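Local coordinates for protein putative rubredoxin reductase (Rhodopseudomonas palustris, PDB 3FG2) that probably passes electrons from NADH through its FAD cofactor to a ferredoxin that serves the cytochrome P450 CYP199A2, at residues A[167-172]-A[200-205]. Sequence-based numbering, arbitrary orientation.
Sequences EVDVVE and RMHYGV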
ATOM      1  N   GLU A 167      -0.918  17.261  19.543  1.00 31.60           N
ATOM      2  CA  GLU A 167       0.420  17.757  19.292  1.00 32.65           C
ATOM      3  C   GLU A 167       1.039  16.633  18.470  1.00 29.90           C
ATOM      4  O   GLU A 167       0.854  15.460  18.797  1.00 29.33           O
ATOM      5  CB  GLU A 167       1.161  17.915  20.610  1.00 36.79           C
ATOM      6  CG  GLU A 167       2.315  18.846  20.532  1.00 44.23           C
ATOM      7  CD  GLU A 167       2.141  20.014  21.469  1.00 49.43           C
ATOM      8  OE1 GLU A 167       1.095  20.702  21.368  1.00 49.39           O
ATOM      9  OE2 GLU A 167       3.054  20.237  22.302  1.00 52.60           O
ATOM     10  N   VAL A 168       1.768  16.975  17.415  1.00 26.51           N
ATOM     11  CA  VAL A 168       2.346  15.946  16.566  1.00 24.46           C
ATOM     12  C   VAL A 168       3.827  16.083  16.264  1.00 24.15           C
ATOM     13  O   VAL A 168       4.287  17.128  15.809  1.00 25.61           O
ATOM     14  CB  VAL A 168       1.609  15.880  15.211  1.00 24.40           C
ATOM     15  CG1 VAL A 168       2.169  14.743  14.367  1.00 22.76           C
ATOM     16  CG2 VAL A 168       0.130  15.697  15.437  1.00 23.34           C
ATOM     17  N   ASP A 169       4.565  15.005  16.514  1.00 23.46           N
ATOM     18  CA  ASP A 169       5.994  14.947  16.231  1.00 22.64           C
ATOM     19  C   ASP A 169       6.245  13.732  15.347  1.00 22.31           C
ATOM     20  O   ASP A 169       5.827  12.616  15.671  1.00 22.26           O
ATOM     21  CB  ASP A 169       6.816  14.830  17.518  1.00 22.55           C
ATOM     22  CG  ASP A 169       7.004  16.164  18.208  1.00 23.78           C
ATOM     23  OD1 ASP A 169       6.114  16.591  18.971  1.00 27.16           O
ATOM     24  OD2 ASP A 169       8.041  16.802  17.971  1.00 23.49           O
ATOM     25  N   VAL A 170       6.915  13.959  14.223  1.00 22.64           N
ATOM     26  CA  VAL A 170       7.222  12.892  13.277  1.00 19.99           C
ATOM     27  C   VAL A 170       8.704  12.534  13.299  1.00 20.54           C
ATOM     28  O   VAL A 170       9.567  13.382  13.071  1.00 21.77           O
ATOM     29  CB  VAL A 170       6.824  13.286  11.840  1.00 19.04           C
ATOM     30  CG1 VAL A 170       7.279  12.207  10.865  1.00 17.55           C
ATOM     31  CG2 VAL A 170       5.316  13.478  11.750  1.00 15.51           C
ATOM     32  N   VAL A 171       8.982  11.266  13.572  1.00 19.58           N
ATOM     33  CA  VAL A 171      10.341  10.749  13.644  1.00 19.44           C
ATOM     34  C   VAL A 171      10.703   9.916  12.410  1.00 18.64           C
ATOM     35  O   VAL A 171      10.115   8.861  12.171  1.00 16.92           O
ATOM     36  CB  VAL A 171      10.512   9.874  14.908  1.00 19.88           C
ATOM     37  CG1 VAL A 171      11.848   9.139  14.871  1.00 18.35           C
ATOM     38  CG2 VAL A 171      10.407  10.746  16.151  1.00 16.47           C
ATOM     39  N   GLU A 172      11.670  10.405  11.636  1.00 19.66           N
ATOM     40  CA  GLU A 172      12.143   9.717  10.432  1.00 19.97           C
ATOM     41  C   GLU A 172      13.664   9.558  10.471  1.00 19.65           C
ATOM     42  O   GLU A 172      14.387  10.500  10.808  1.00 19.64           O
ATOM     43  CB  GLU A 172      11.754  10.494   9.171  1.00 18.70           C
ATOM     44  CG  GLU A 172      12.377   9.927   7.899  1.00 19.93           C
ATOM     45  CD  GLU A 172      12.000   8.470   7.654  1.00 22.70           C
ATOM     46  OE1 GLU A 172      12.808   7.739   7.035  1.00 23.07           O
ATOM     47  OE2 GLU A 172      10.897   8.054   8.069  1.00 22.09           O
ATOM     48  N   ARG A 200       5.926  18.943  14.164  1.00 27.18           N
ATOM     49  CA  ARG A 200       7.373  19.042  14.308  1.00 29.05           C
ATOM     50  C   ARG A 200       8.043  17.826  13.674  1.00 27.35           C
ATOM     51  O   ARG A 200       7.856  16.697  14.135  1.00 27.12           O
ATOM     52  CB  ARG A 200       7.767  19.107  15.792  1.00 33.27           C
ATOM     53  CG  ARG A 200       6.769  19.808  16.717  1.00 38.63           C
ATOM     54  CD  ARG A 200       6.961  21.301  16.749  1.00 41.29           C
ATOM     55  NE  ARG A 200       8.272  21.654  17.284  1.00 46.34           N
ATOM     56  CZ  ARG A 200       8.705  22.902  17.440  1.00 47.22           C
ATOM     57  NH1 ARG A 200       7.930  23.927  17.106  1.00 47.74           N
ATOM     58  NH2 ARG A 200       9.923  23.126  17.917  1.00 47.59           N
ATOM     59  N   MET A 201       8.822  18.063  12.620  1.00 26.09           N
ATOM     60  CA  MET A 201       9.531  16.995  11.924  1.00 24.91           C
ATOM     61  C   MET A 201      10.929  16.772  12.504  1.00 23.92           C
ATOM     62  O   MET A 201      11.639  17.728  12.813  1.00 25.23           O
ATOM     63  CB  MET A 201       9.648  17.332  10.436  1.00 25.28           C
ATOM     64  CG  MET A 201       8.945  16.337   9.539  1.00 29.83           C
ATOM     65  SD  MET A 201       7.160  16.249   9.864  1.00 30.00           S
ATOM     66  CE  MET A 201       6.539  15.969   8.202  1.00 29.52           C
ATOM     67  N   HIS A 202      11.319  15.508  12.649  1.00 21.97           N
ATOM     68  CA  HIS A 202      12.637  15.155  13.174  1.00 20.82           C
ATOM     69  C   HIS A 202      13.310  14.170  12.222  1.00 20.46           C
ATOM     70  O   HIS A 202      12.819  13.054  12.021  1.00 20.39           O
ATOM     71  CB  HIS A 202      12.488  14.510  14.546  1.00 22.29           C
ATOM     72  CG  HIS A 202      11.771  15.369  15.537  1.00 24.37           C
ATOM     73  ND1 HIS A 202      12.409  16.342  16.279  1.00 23.72           N
ATOM     74  CD2 HIS A 202      10.467  15.412  15.900  1.00 23.47           C
ATOM     75  CE1 HIS A 202      11.528  16.941  17.061  1.00 23.90           C
ATOM     76  NE2 HIS A 202      10.343  16.396  16.850  1.00 24.60           N
ATOM     77  N   TYR A 203      14.434  14.575  11.642  1.00 17.98           N
ATOM     78  CA  TYR A 203      15.148  13.721  10.703  1.00 19.77           C
ATOM     79  C   TYR A 203      16.450  13.145  11.247  1.00 19.62           C
ATOM     80  O   TYR A 203      16.993  13.634  12.234  1.00 19.18           O
ATOM     81  CB  TYR A 203      15.447  14.493   9.414  1.00 18.57           C
ATOM     82  CG  TYR A 203      14.215  15.031   8.741  1.00 19.53           C
ATOM     83  CD1 TYR A 203      13.877  16.381   8.832  1.00 20.36           C
ATOM     84  CD2 TYR A 203      13.366  14.183   8.030  1.00 17.96           C
ATOM     85  CE1 TYR A 203      12.716  16.875   8.228  1.00 18.39           C
ATOM     86  CE2 TYR A 203      12.215  14.659   7.432  1.00 19.58           C
ATOM     87  CZ  TYR A 203      11.893  16.004   7.530  1.00 20.50           C
ATOM     88  OH  TYR A 203      10.752  16.464   6.922  1.00 18.34           O
ATOM     89  N   GLY A 204      16.938  12.101  10.581  1.00 19.73           N
ATOM     90  CA  GLY A 204      18.187  11.472  10.968  1.00 18.78           C
ATOM     91  C   GLY A 204      18.197  10.749  12.296  1.00 19.56           C
ATOM     92  O   GLY A 204      19.269  10.535  12.867  1.00 19.84           O
ATOM     93  N   VAL A 205      17.023  10.352  12.779  1.00 19.64           N
ATOM     94  CA  VAL A 205      16.926   9.660  14.057  1.00 19.84           C
ATOM     95  C   VAL A 205      16.022   8.421  14.055  1.00 22.11           C
ATOM     96  O   VAL A 205      15.090   8.311  13.253  1.00 21.54           O
ATOM     97  CB  VAL A 205      16.436  10.631  15.157  1.00 20.76           C
ATOM     98  CG1 VAL A 205      17.572  11.569  15.564  1.00 19.42           C
ATOM     99  CG2 VAL A 205      15.244  11.450  14.639  1.00 18.23           C
TER
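His202 reaches across to Asp169 on the neighbouring parallel strand, and the imidazole and carboxylate end up almost in one plane, 20° apart. Followed outward from the backbone, His202 CB lies 3.5 Å from Val170 O; with CG beside the backbone N and anti to the carbonyl carbon (chi1 -57°), the ring starts out alongside that same Val170 O. CD2 lies between two oxygens, Val170 O and Asp169 OD2, and CE1 passes Asp169 OD2 on the other side of NE2. At the tip, NE2 donates a short, nearly straight hydrogen bond of 2.6 Å to Asp169 OD2, which lies in the ring plane and uses its anti lone pair. OD2 is also 3.2 Å from Arg200 CB, while the guanidinium does not touch the carboxylate. A leucine in place of His202 would probably leave OD2 of the buried Asp169 without this donor and the carboxylate freer to turn. The strands 167-171 and 200-202 are joined through helix 184-196 as a beta-alpha-beta unit of what is probably the NADH-binding, Rossmann-type domain, with 200-202 at the sheet edge. Parallel bonding zigzags between them: Arg200 N to Val168 O, Val170 N to Arg200 O, His202 N to Val170 O, and Glu172 N to His202 O at 2.9 Å. On the opposite sheet face from His202, Met201 SD rests on Val170 CB at 3.6 Å, with Leu155 of helix 152-163 also touching the methionine. Beyond the strands, the chain bends at Gly204 toward the end of 167-172, and Val205 N gives a longer bond of 3.3 Å to Glu172 O. The side chains of Val171 and Val205 cross at about a right angle, Val171 CG1 lying 4.1 Å from Val205 CG2. The Glu172 carboxylate accepts hydrogen bonds from the amides of Ala150 and Ala174.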